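Peptidyl-prolyl cis-trans isomerase (Hirschia baltica, PDB 5EX2) probably catalyses the cis-trans isomerisation of peptide bonds preceding proline, as a periplasmic folding helper of the cyclophilin family. Local coordinates at residues I105-I110 / Y120-Y124; Q115-Y120 / T131-E135; N125-I129 / W188-L192; E146-H151 / L181-S187. All coordinates share one frame. Numbering follows the deposited sequence.

Contact 1: residues I105-I110 / Y120-Y124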
# COMPACT_ATOMS: atom_id res chain seq x y z
N ILE A 105 -2.56 -13.48 -12.44
CA ILE A 105 -2.89 -12.70 -11.26
C ILE A 105 -4.40 -12.63 -11.19
O ILE A 105 -5.04 -11.88 -11.92
CB ILE A 105 -2.26 -11.31 -11.31
CG1 ILE A 105 -0.75 -11.44 -11.17
CG2 ILE A 105 -2.80 -10.42 -10.18
CD1 ILE A 105 0.01 -10.12 -11.23
N VAL A 106 -4.97 -13.48 -10.35
CA VAL A 106 -6.41 -13.66 -10.24
C VAL A 106 -6.93 -12.90 -9.04
O VAL A 106 -6.43 -13.04 -7.93
CB VAL A 106 -6.78 -15.15 -10.10
CG1 VAL A 106 -8.28 -15.33 -9.97
CG2 VAL A 106 -6.24 -15.93 -11.29
N LEU A 107 -7.91 -12.06 -9.28
CA LEU A 107 -8.53 -11.30 -8.21
C LEU A 107 -9.57 -12.12 -7.50
O LEU A 107 -10.34 -12.84 -8.12
CB LEU A 107 -9.18 -10.04 -8.75
CG LEU A 107 -8.30 -9.16 -9.63
CD1 LEU A 107 -9.02 -7.85 -9.93
CD2 LEU A 107 -6.99 -8.88 -8.96
N THR A 108 -9.59 -12.00 -6.19
CA THR A 108 -10.68 -12.51 -5.39
C THR A 108 -11.78 -11.47 -5.42
O THR A 108 -11.59 -10.33 -4.98
CB THR A 108 -10.24 -12.78 -3.94
OG1 THR A 108 -9.25 -13.82 -3.94
CG2 THR A 108 -11.42 -13.16 -3.05
N VAL A 109 -12.91 -11.87 -5.96
CA VAL A 109 -14.07 -11.00 -6.03
C VAL A 109 -14.75 -10.93 -4.68
O VAL A 109 -14.62 -11.83 -3.84
CB VAL A 109 -15.06 -11.49 -7.10
CG1 VAL A 109 -14.36 -11.58 -8.44
CG2 VAL A 109 -15.66 -12.86 -6.71
N ILE A 110 -15.52 -9.86 -4.48
CA ILE A 110 -16.23 -9.64 -3.24
C ILE A 110 -17.62 -10.25 -3.31
O ILE A 110 -18.08 -10.89 -2.36
CB ILE A 110 -16.31 -8.14 -2.95
CG1 ILE A 110 -14.91 -7.59 -2.71
CG2 ILE A 110 -17.18 -7.88 -1.74
CD1 ILE A 110 -14.78 -6.10 -2.91
N TYR A 120 -14.59 -3.91 -12.18
CA TYR A 120 -14.94 -4.46 -10.88
C TYR A 120 -13.72 -4.35 -10.01
O TYR A 120 -12.63 -4.06 -10.51
CB TYR A 120 -15.43 -5.92 -10.99
CG TYR A 120 -14.38 -6.92 -11.36
CD1 TYR A 120 -14.07 -7.19 -12.69
CD2 TYR A 120 -13.71 -7.63 -10.38
CE1 TYR A 120 -13.09 -8.13 -13.02
CE2 TYR A 120 -12.73 -8.56 -10.69
CZ TYR A 120 -12.42 -8.81 -12.00
OH TYR A 120 -11.45 -9.75 -12.31
N THR A 121 -13.93 -4.58 -8.72
CA THR A 121 -12.86 -4.55 -7.76
C THR A 121 -12.76 -5.89 -7.05
O THR A 121 -13.69 -6.70 -6.99
CB THR A 121 -13.06 -3.47 -6.70
OG1 THR A 121 -14.19 -3.80 -5.88
CG2 THR A 121 -13.23 -2.08 -7.31
N GLY A 122 -11.59 -6.13 -6.49
CA GLY A 122 -11.35 -7.34 -5.74
C GLY A 122 -10.01 -7.20 -5.08
O GLY A 122 -9.49 -6.09 -4.93
N PHE A 123 -9.47 -8.33 -4.65
CA PHE A 123 -8.22 -8.34 -3.90
C PHE A 123 -7.21 -9.28 -4.52
O PHE A 123 -7.56 -10.35 -5.02
CB PHE A 123 -8.45 -8.79 -2.46
CG PHE A 123 -9.36 -7.88 -1.66
CD1 PHE A 123 -8.85 -6.79 -0.97
CD2 PHE A 123 -10.71 -8.14 -1.57
CE1 PHE A 123 -9.69 -5.98 -0.21
CE2 PHE A 123 -11.56 -7.33 -0.81
CZ PHE A 123 -11.04 -6.26 -0.13
N TYR A 124 -5.95 -8.88 -4.43
CA TYR A 124 -4.85 -9.75 -4.79
C TYR A 124 -3.75 -9.53 -3.78
O TYR A 124 -3.27 -8.41 -3.62
CB TYR A 124 -4.32 -9.46 -6.19
CG TYR A 124 -3.03 -10.19 -6.50
CD1 TYR A 124 -3.02 -11.55 -6.74
CD2 TYR A 124 -1.83 -9.52 -6.52
CE1 TYR A 124 -1.84 -12.21 -7.01
CE2 TYR A 124 -0.64 -10.17 -6.79
CZ TYR A 124 -0.65 -11.51 -7.03
OH TYR A 124 0.54 -12.16 -7.29
O HOH W 1 -6.77 -13.67 -5.24
O HOH W 2 -9.56 -11.89 -11.71
O HOH W 3 -11.53 -12.45 -10.83
O HOH W 4 -16.03 -8.05 -6.68
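Buried L107 lies between the Y120 ring and the CB of Y124, its two methyl branches meeting one each: CD1 is 3.9 Å from Y120 CE2 and CD2 3.9 Å from Y124 CB. V109 CG1 adds a looser touch on Y120 CE2 at 4.1 Å. At one end I105 CG2 sits over the face of the Y124 ring, 3.6 Å from its centroid, a CH-pi contact; at the other, I110 CG1 meets F123 CE2 at 3.9 Å. The backbones join through an antiparallel hydrogen-bonded pair, T108 N to F123 O and F123 N to T108 O, both 2.9 Å. G122 suits the next position, because a CB there would clash with T108 O. Outside this, one water links L107 N to Y120 OH and another links I110 N to T121 O, while the two tyrosine hydroxyls bond to D134 and E42. With one two-bond pair, the short, weakly bonded strand 108-109 meets its neighbour largely through apolar side chains and bridging waters.

Contact 2: residues Q115-Y120 / T131-E135. With MG (magnesium ion), chain C.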
# COMPACT_ATOMS: atom_id res chain seq x y z
N GLN A 115 -21.14 -10.54 -13.00
CA GLN A 115 -20.71 -9.17 -13.23
C GLN A 115 -21.48 -8.54 -14.39
O GLN A 115 -21.79 -9.24 -15.36
CB GLN A 115 -19.22 -9.13 -13.53
CG GLN A 115 -18.38 -9.52 -12.34
CD GLN A 115 -16.94 -9.81 -12.69
OE1 GLN A 115 -16.58 -9.97 -13.85
NE2 GLN A 115 -16.10 -9.87 -11.66
N THR A 116 -21.76 -7.24 -14.29
CA THR A 116 -22.45 -6.51 -15.36
C THR A 116 -21.86 -5.13 -15.62
O THR A 116 -22.43 -4.37 -16.38
CB THR A 116 -23.96 -6.31 -15.05
OG1 THR A 116 -24.10 -5.57 -13.84
CG2 THR A 116 -24.68 -7.64 -14.94
N LYS A 117 -20.74 -4.79 -15.00
CA LYS A 117 -20.16 -3.45 -15.18
C LYS A 117 -18.88 -3.48 -16.00
O LYS A 117 -18.32 -4.55 -16.28
CB LYS A 117 -19.92 -2.77 -13.82
CG LYS A 117 -21.20 -2.42 -13.07
CD LYS A 117 -20.91 -1.59 -11.81
CE LYS A 117 -22.17 -1.34 -10.99
NZ LYS A 117 -23.13 -0.41 -11.67
N SER A 118 -18.40 -2.30 -16.38
CA SER A 118 -17.20 -2.19 -17.19
C SER A 118 -15.97 -2.47 -16.36
O SER A 118 -14.91 -2.79 -16.89
CB SER A 118 -17.08 -0.81 -17.81
OG SER A 118 -18.10 -0.61 -18.77
N GLN A 119 -16.11 -2.32 -15.05
CA GLN A 119 -15.01 -2.54 -14.12
C GLN A 119 -15.51 -3.28 -12.91
O GLN A 119 -16.69 -3.29 -12.63
CB GLN A 119 -14.39 -1.20 -13.71
CG GLN A 119 -13.68 -0.52 -14.86
CD GLN A 119 -13.29 0.92 -14.62
OE1 GLN A 119 -12.87 1.59 -15.56
NE2 GLN A 119 -13.38 1.40 -13.38
N TYR A 120 -14.59 -3.91 -12.18
CA TYR A 120 -14.94 -4.46 -10.88
C TYR A 120 -13.72 -4.35 -10.01
O TYR A 120 -12.63 -4.06 -10.51
CB TYR A 120 -15.43 -5.92 -10.99
CG TYR A 120 -14.38 -6.92 -11.36
CD1 TYR A 120 -14.07 -7.19 -12.69
CD2 TYR A 120 -13.71 -7.63 -10.38
CE1 TYR A 120 -13.09 -8.13 -13.02
CE2 TYR A 120 -12.73 -8.56 -10.69
CZ TYR A 120 -12.42 -8.81 -12.00
OH TYR A 120 -11.45 -9.75 -12.31
N THR A 131 -10.22 -3.20 -11.94
CA THR A 131 -9.80 -3.71 -13.22
C THR A 131 -10.85 -3.55 -14.28
O THR A 131 -12.03 -3.56 -13.99
CB THR A 131 -9.44 -5.20 -13.09
OG1 THR A 131 -8.84 -5.68 -14.29
CG2 THR A 131 -10.65 -6.06 -12.71
N ARG A 132 -10.38 -3.40 -15.51
CA ARG A 132 -11.21 -3.62 -16.68
C ARG A 132 -11.52 -5.12 -16.74
O ARG A 132 -10.87 -5.94 -16.09
CB ARG A 132 -10.51 -3.12 -17.94
CG ARG A 132 -10.09 -1.66 -17.85
CD ARG A 132 -11.27 -0.72 -17.70
NE ARG A 132 -12.04 -0.64 -18.94
CZ ARG A 132 -13.12 0.12 -19.10
NH1 ARG A 132 -13.55 0.90 -18.11
NH2 ARG A 132 -13.75 0.13 -20.26
N GLN A 133 -12.54 -5.48 -17.50
CA GLN A 133 -13.02 -6.85 -17.46
C GLN A 133 -12.02 -7.85 -18.04
O GLN A 133 -11.41 -7.62 -19.08
CB GLN A 133 -14.35 -6.94 -18.22
CG GLN A 133 -15.48 -6.37 -17.41
CD GLN A 133 -15.82 -7.19 -16.18
OE1 GLN A 133 -15.33 -8.32 -16.01
NE2 GLN A 133 -16.67 -6.64 -15.34
N ASP A 134 -11.90 -8.99 -17.37
CA ASP A 134 -10.94 -10.02 -17.75
C ASP A 134 -11.17 -10.55 -19.16
O ASP A 134 -10.23 -10.96 -19.83
CB ASP A 134 -11.00 -11.17 -16.74
CG ASP A 134 -10.86 -10.68 -15.32
OD1 ASP A 134 -9.72 -10.57 -14.84
OD2 ASP A 134 -11.89 -10.39 -14.69
N GLU A 135 -12.41 -10.51 -19.62
CA GLU A 135 -12.75 -11.00 -20.95
C GLU A 135 -12.01 -10.23 -22.04
O GLU A 135 -11.84 -10.72 -23.16
CB GLU A 135 -14.27 -10.92 -21.18
CG GLU A 135 -15.11 -11.90 -20.32
CD GLU A 135 -15.33 -11.44 -18.88
OE1 GLU A 135 -15.05 -10.27 -18.55
OE2 GLU A 135 -15.79 -12.26 -18.05
MG MG C . -16.02 -10.59 -16.10
O HOH W 5 -13.89 -3.56 -19.18
O HOH W 6 -17.98 -9.71 -17.01
O HOH W 7 -17.26 -12.42 -15.49
O HOH W 8 -13.95 -11.42 -15.07
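Y120, Q133 and T131 lose the most surface here. Y120 and T131 form an antiparallel hydrogen-bonded pair, Y120 N to T131 O at 3.2 Å and T131 N to Y120 O at 2.9 Å, so their side chains share a face of the sheet. There T131 CG2 lies over the tyrosine ring, 3.5 Å from its centroid, in a CH-pi contact; threonine offers this methyl while its OG1 donates to R132 O at 2.7 Å and also meets S147 and R100. The Y120 hydroxyl donates to D134 OD2 at 2.5 Å, and the other carboxylate oxygen of D134 pairs with R100. Q133 uses both ends of its amide, as glutamine can: NE2 donates to K117 O at 2.8 Å, and OE1 binds magnesium at 2.4 Å. Q115 OE1, also 2.4 Å from the ion, lies 3.0 Å from Q133 OE1, two oxygens brought together by the metal. E135 OE2 at 2.6 Å and three waters complete six ligands. On the other face, R132 NH1 donates to Q119 OE1 at 2.7 Å. This is the open end of a beta hairpin, strands 119-124 and 127-132, whose flanking loops supply a surface magnesium site; E135 also binds calcium.

Contact 3: residues N125-I129 / W188-L192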
# COMPACT_ATOMS: atom_id res chain seq x y z
N ASN A 125 -3.35 -10.59 -3.09
CA ASN A 125 -2.28 -10.51 -2.10
C ASN A 125 -2.53 -9.43 -1.07
O ASN A 125 -1.61 -8.80 -0.56
CB ASN A 125 -0.94 -10.27 -2.80
CG ASN A 125 -0.27 -11.55 -3.19
OD1 ASN A 125 -0.86 -12.62 -3.11
ND2 ASN A 125 0.98 -11.45 -3.61
N GLY A 126 -3.80 -9.23 -0.74
CA GLY A 126 -4.18 -8.28 0.27
C GLY A 126 -4.24 -6.85 -0.22
O GLY A 126 -4.57 -5.94 0.55
N PHE A 127 -3.90 -6.62 -1.49
CA PHE A 127 -4.01 -5.30 -2.08
C PHE A 127 -5.36 -5.16 -2.75
O PHE A 127 -5.83 -6.09 -3.41
CB PHE A 127 -2.90 -5.06 -3.11
CG PHE A 127 -1.50 -5.15 -2.53
CD1 PHE A 127 -0.97 -4.11 -1.79
CD2 PHE A 127 -0.71 -6.28 -2.72
CE1 PHE A 127 0.31 -4.18 -1.26
CE2 PHE A 127 0.58 -6.34 -2.17
CZ PHE A 127 1.07 -5.29 -1.46
N PRO A 128 -5.99 -3.98 -2.62
CA PRO A 128 -7.22 -3.75 -3.36
C PRO A 128 -6.86 -3.50 -4.82
O PRO A 128 -5.87 -2.83 -5.12
CB PRO A 128 -7.79 -2.51 -2.68
CG PRO A 128 -6.57 -1.75 -2.23
CD PRO A 128 -5.56 -2.80 -1.86
N ILE A 129 -7.68 -4.02 -5.72
CA ILE A 129 -7.43 -3.93 -7.15
C ILE A 129 -8.73 -3.57 -7.83
O ILE A 129 -9.78 -4.08 -7.45
CB ILE A 129 -6.88 -5.24 -7.73
CG1 ILE A 129 -5.62 -5.71 -7.00
CG2 ILE A 129 -6.63 -5.10 -9.24
CD1 ILE A 129 -4.41 -4.85 -7.24
N TRP A 188 1.69 2.28 -4.68
CA TRP A 188 2.81 1.34 -4.66
C TRP A 188 2.92 0.50 -3.42
O TRP A 188 3.77 -0.39 -3.36
CB TRP A 188 4.13 2.08 -4.85
CG TRP A 188 4.42 3.25 -3.91
CD1 TRP A 188 4.25 4.58 -4.20
CD2 TRP A 188 4.97 3.20 -2.58
NE1 TRP A 188 4.64 5.34 -3.13
CE2 TRP A 188 5.08 4.52 -2.13
CE3 TRP A 188 5.36 2.16 -1.73
CZ2 TRP A 188 5.60 4.84 -0.87
CZ3 TRP A 188 5.85 2.49 -0.46
CH2 TRP A 188 5.96 3.81 -0.05
N GLY A 189 2.08 0.75 -2.42
CA GLY A 189 2.14 -0.03 -1.21
C GLY A 189 0.89 0.09 -0.39
O GLY A 189 -0.06 0.76 -0.77
N ARG A 190 0.89 -0.59 0.75
CA ARG A 190 -0.24 -0.62 1.63
C ARG A 190 0.22 -0.71 3.08
O ARG A 190 1.14 -1.44 3.37
CB ARG A 190 -1.13 -1.81 1.28
CG ARG A 190 -2.37 -1.86 2.06
CD ARG A 190 -3.21 -3.02 1.63
NE ARG A 190 -2.73 -4.32 2.09
CZ ARG A 190 -2.98 -4.81 3.29
NH1 ARG A 190 -3.63 -4.09 4.19
NH2 ARG A 190 -2.57 -6.04 3.60
N MET A 191 -0.46 0.02 3.97
CA MET A 191 -0.15 -0.00 5.40
C MET A 191 -0.76 -1.23 6.04
O MET A 191 -1.97 -1.27 6.28
CB MET A 191 -0.67 1.27 6.08
CG MET A 191 -0.01 2.54 5.54
SD MET A 191 -0.56 4.05 6.33
CE MET A 191 -1.91 4.53 5.27
N LEU A 192 0.07 -2.23 6.29
CA LEU A 192 -0.37 -3.44 6.98
C LEU A 192 -0.84 -3.13 8.39
O LEU A 192 -1.85 -3.66 8.87
CB LEU A 192 0.78 -4.44 7.05
CG LEU A 192 1.39 -4.87 5.72
CD1 LEU A 192 2.36 -6.02 5.96
CD2 LEU A 192 0.32 -5.30 4.73
O HOH W 9 -1.00 -6.68 1.20
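R190 reaches across with chi1 and chi2 both t, then bends at chi3 (p), so that the guanidinium lies beside the turn at G126. R190 NE is 2.9 Å from G126 O, but the angle is too poor for a hydrogen bond, and the carbonyl sits over the guanidinium face. Water 9 makes the sounder link, donating to N125 O at 2.8 Å and accepting from R190 NH2 at 2.9 Å; S261 and Q258 take further bonds. F127 leaves its strand sideways, and its m rotamer brings CE1 within 3.8 Å of R190 CB; P128 CD lies 4.2 Å from R190 CD. The arginine's aliphatic part thus packs on apolar neighbours. G126 has a positive phi, 82°, readily adopted by glycine, and a CB would crowd R190 NH2. The axes of 127-129 and 188-191 come no closer than 8.3 Å, so the strands meet through side chains and water, and polar groups from several parts of the chain meet the buried charge of R190.

Contact 4: residues E146-H151 / L181-S187; sequences ESWMPH and LDRKYSS
R183 and E146 form a salt bridge in which R183 NH2 and NE both donate to E146 OE2, at 2.8 and 3.0 Å; E146 has chi1 and chi2 t, R183 chi1 m, chi2 t and chi3 p. D182, chi1 m, accepts through OD1 from H151 N at 2.8 Å and H151 ND1 at 3.1 Å. This His-carboxylate pair fixes the imidazole (chi1 m, chi2 75°), while H151 NE2 bonds to S157. S187 OG, chi1 p, donates to M149 O at 2.8 Å.

Residues 146-148 are extended strand and 149-151 loop. The segment 181-187 curls back through a type II beta turn, L181-K184, with D182 at phi/psi -63/137 and R183 at 69/10, closed by K184 N to L181 O at 3.0 Å. Nearest CA pairs are W148 with R183 (6.7 Å), P150 with D182 (5.4 Å) and M149 with S187 (6.3 Å). W148 (chi1 p, chi2 99°) presents a face to R183, whose CD stands 3.6 Å from the centroid of the six-membered ring; long arginine methylenes suit a broad indole. L181 CB lies over the imidazole face, 3.7 Å from the H151 centroid. Characteristic here is a type II turn that presents a carboxylate to both backbone and ring of one histidine.

The contact joins the end of strand 145-148 to the loop leading from barrel strand 171-174 into 187-191; M149 also packs on V155, and L181 on F172.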
# COMPACT_ATOMS: atom_id res chain seq x y z
N GLU A 146 -6.12 -3.81 -18.28
CA GLU A 146 -5.69 -2.73 -17.42
C GLU A 146 -6.24 -2.89 -16.01
O GLU A 146 -7.44 -3.11 -15.82
CB GLU A 146 -6.13 -1.40 -18.03
CG GLU A 146 -5.61 -0.19 -17.30
CD GLU A 146 -5.88 1.08 -18.03
OE1 GLU A 146 -5.20 1.32 -19.05
OE2 GLU A 146 -6.75 1.84 -17.57
N SER A 147 -5.36 -2.78 -15.03
CA SER A 147 -5.76 -2.83 -13.63
C SER A 147 -5.00 -1.78 -12.84
O SER A 147 -4.01 -1.25 -13.31
CB SER A 147 -5.50 -4.21 -13.04
OG SER A 147 -6.16 -5.22 -13.80
N TRP A 148 -5.48 -1.47 -11.64
CA TRP A 148 -4.79 -0.50 -10.80
C TRP A 148 -5.12 -0.77 -9.34
O TRP A 148 -6.06 -1.49 -9.04
CB TRP A 148 -5.17 0.94 -11.20
CG TRP A 148 -6.65 1.23 -11.27
CD1 TRP A 148 -7.40 1.86 -10.31
CD2 TRP A 148 -7.55 0.95 -12.36
NE1 TRP A 148 -8.70 1.97 -10.73
CE2 TRP A 148 -8.82 1.41 -11.98
CE3 TRP A 148 -7.40 0.34 -13.61
CZ2 TRP A 148 -9.94 1.28 -12.80
CZ3 TRP A 148 -8.52 0.20 -14.43
CH2 TRP A 148 -9.76 0.68 -14.01
N MET A 149 -4.32 -0.21 -8.43
CA MET A 149 -4.61 -0.32 -7.02
C MET A 149 -5.30 0.96 -6.60
O MET A 149 -4.64 2.01 -6.49
CB MET A 149 -3.34 -0.55 -6.21
CG MET A 149 -3.60 -0.55 -4.72
SD MET A 149 -2.31 -1.39 -3.78
CE MET A 149 -0.90 -0.34 -4.07
N PRO A 150 -6.61 0.89 -6.36
CA PRO A 150 -7.33 2.12 -6.03
C PRO A 150 -6.93 2.69 -4.70
O PRO A 150 -6.42 1.97 -3.84
CB PRO A 150 -8.79 1.66 -6.00
CG PRO A 150 -8.72 0.23 -5.66
CD PRO A 150 -7.51 -0.28 -6.37
N HIS A 151 -7.15 3.99 -4.53
CA HIS A 151 -6.68 4.69 -3.37
C HIS A 151 -7.67 4.55 -2.20
O HIS A 151 -8.28 5.51 -1.74
CB HIS A 151 -6.41 6.14 -3.75
CG HIS A 151 -5.19 6.29 -4.61
ND1 HIS A 151 -5.16 5.95 -5.94
CD2 HIS A 151 -3.94 6.73 -4.31
CE1 HIS A 151 -3.94 6.17 -6.42
NE2 HIS A 151 -3.19 6.65 -5.45
N LEU A 181 -8.24 9.89 -7.22
CA LEU A 181 -6.82 9.72 -7.51
C LEU A 181 -6.53 8.56 -8.44
O LEU A 181 -5.44 8.47 -9.01
CB LEU A 181 -6.03 9.48 -6.23
CG LEU A 181 -6.11 10.57 -5.17
CD1 LEU A 181 -5.25 10.14 -3.99
CD2 LEU A 181 -5.66 11.91 -5.71
N ASP A 182 -7.50 7.66 -8.57
CA ASP A 182 -7.26 6.41 -9.27
C ASP A 182 -6.92 6.65 -10.74
O ASP A 182 -7.52 7.50 -11.41
CB ASP A 182 -8.49 5.49 -9.18
CG ASP A 182 -8.80 5.04 -7.77
OD1 ASP A 182 -8.05 5.35 -6.84
OD2 ASP A 182 -9.82 4.32 -7.63
N ARG A 183 -5.92 5.91 -11.20
CA ARG A 183 -5.39 5.97 -12.56
C ARG A 183 -4.66 7.28 -12.84
O ARG A 183 -4.24 7.52 -13.97
CB ARG A 183 -6.49 5.75 -13.59
CG ARG A 183 -7.25 4.45 -13.38
CD ARG A 183 -8.30 4.21 -14.46
NE ARG A 183 -7.68 4.02 -15.76
CZ ARG A 183 -7.64 4.91 -16.74
NH1 ARG A 183 -8.21 6.11 -16.61
NH2 ARG A 183 -7.02 4.60 -17.87
N LYS A 184 -4.43 8.08 -11.79
CA LYS A 184 -3.74 9.35 -11.93
C LYS A 184 -2.52 9.48 -11.02
O LYS A 184 -1.72 10.39 -11.21
CB LYS A 184 -4.70 10.50 -11.63
CG LYS A 184 -5.83 10.59 -12.62
CD LYS A 184 -6.90 11.59 -12.21
CE LYS A 184 -7.95 11.73 -13.29
NZ LYS A 184 -9.07 12.62 -12.89
N TYR A 185 -2.37 8.59 -10.04
CA TYR A 185 -1.23 8.62 -9.13
C TYR A 185 -0.70 7.21 -8.99
O TYR A 185 -1.46 6.24 -9.09
CB TYR A 185 -1.62 9.18 -7.75
CG TYR A 185 -1.96 10.64 -7.82
CD1 TYR A 185 -3.18 11.05 -8.31
CD2 TYR A 185 -1.04 11.61 -7.45
CE1 TYR A 185 -3.50 12.38 -8.43
CE2 TYR A 185 -1.35 12.96 -7.56
CZ TYR A 185 -2.58 13.33 -8.05
OH TYR A 185 -2.89 14.68 -8.17
N SER A 186 0.59 7.10 -8.74
CA SER A 186 1.25 5.80 -8.67
C SER A 186 1.16 5.20 -7.28
O SER A 186 2.00 5.44 -6.43
CB SER A 186 2.71 5.94 -9.08
OG SER A 186 2.85 6.55 -10.35
N SER A 187 0.13 4.41 -7.03
CA SER A 187 0.05 3.67 -5.78
C SER A 187 1.04 2.51 -5.81
O SER A 187 1.22 1.87 -6.83
CB SER A 187 -1.38 3.19 -5.53
OG SER A 187 -1.88 2.54 -6.68
O HOH W 10 -5.36 3.91 -8.35
O HOH W 11 -2.37 1.45 -9.60

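All four contacts reach one antiparallel sheet, ordered 98-100, 145-148, 127-132, 119-124, 108-109; contact 3 runs from its strand 127-132 to barrel strand 187-191. Contacts 1 and 2, with centres 11 Å apart, share Y120 and interleave along the chain. Contacts 1 and 3, 12 Å apart, follow in series, joined by G122 O and I129 N on neighbouring strands. Contact 2 meets contact 4, 16 Å away, where R132 and T131 adjoin E146 and S147. Contacts 3 and 4, 12 Å apart, touch through F127, P128 and M149; contact 4 is nested within the loop that contact 3 closes. Together they join this sheet to the eight-stranded barrel, while the magnesium site of contact 2 lies at the surface end of the hairpin 119-132.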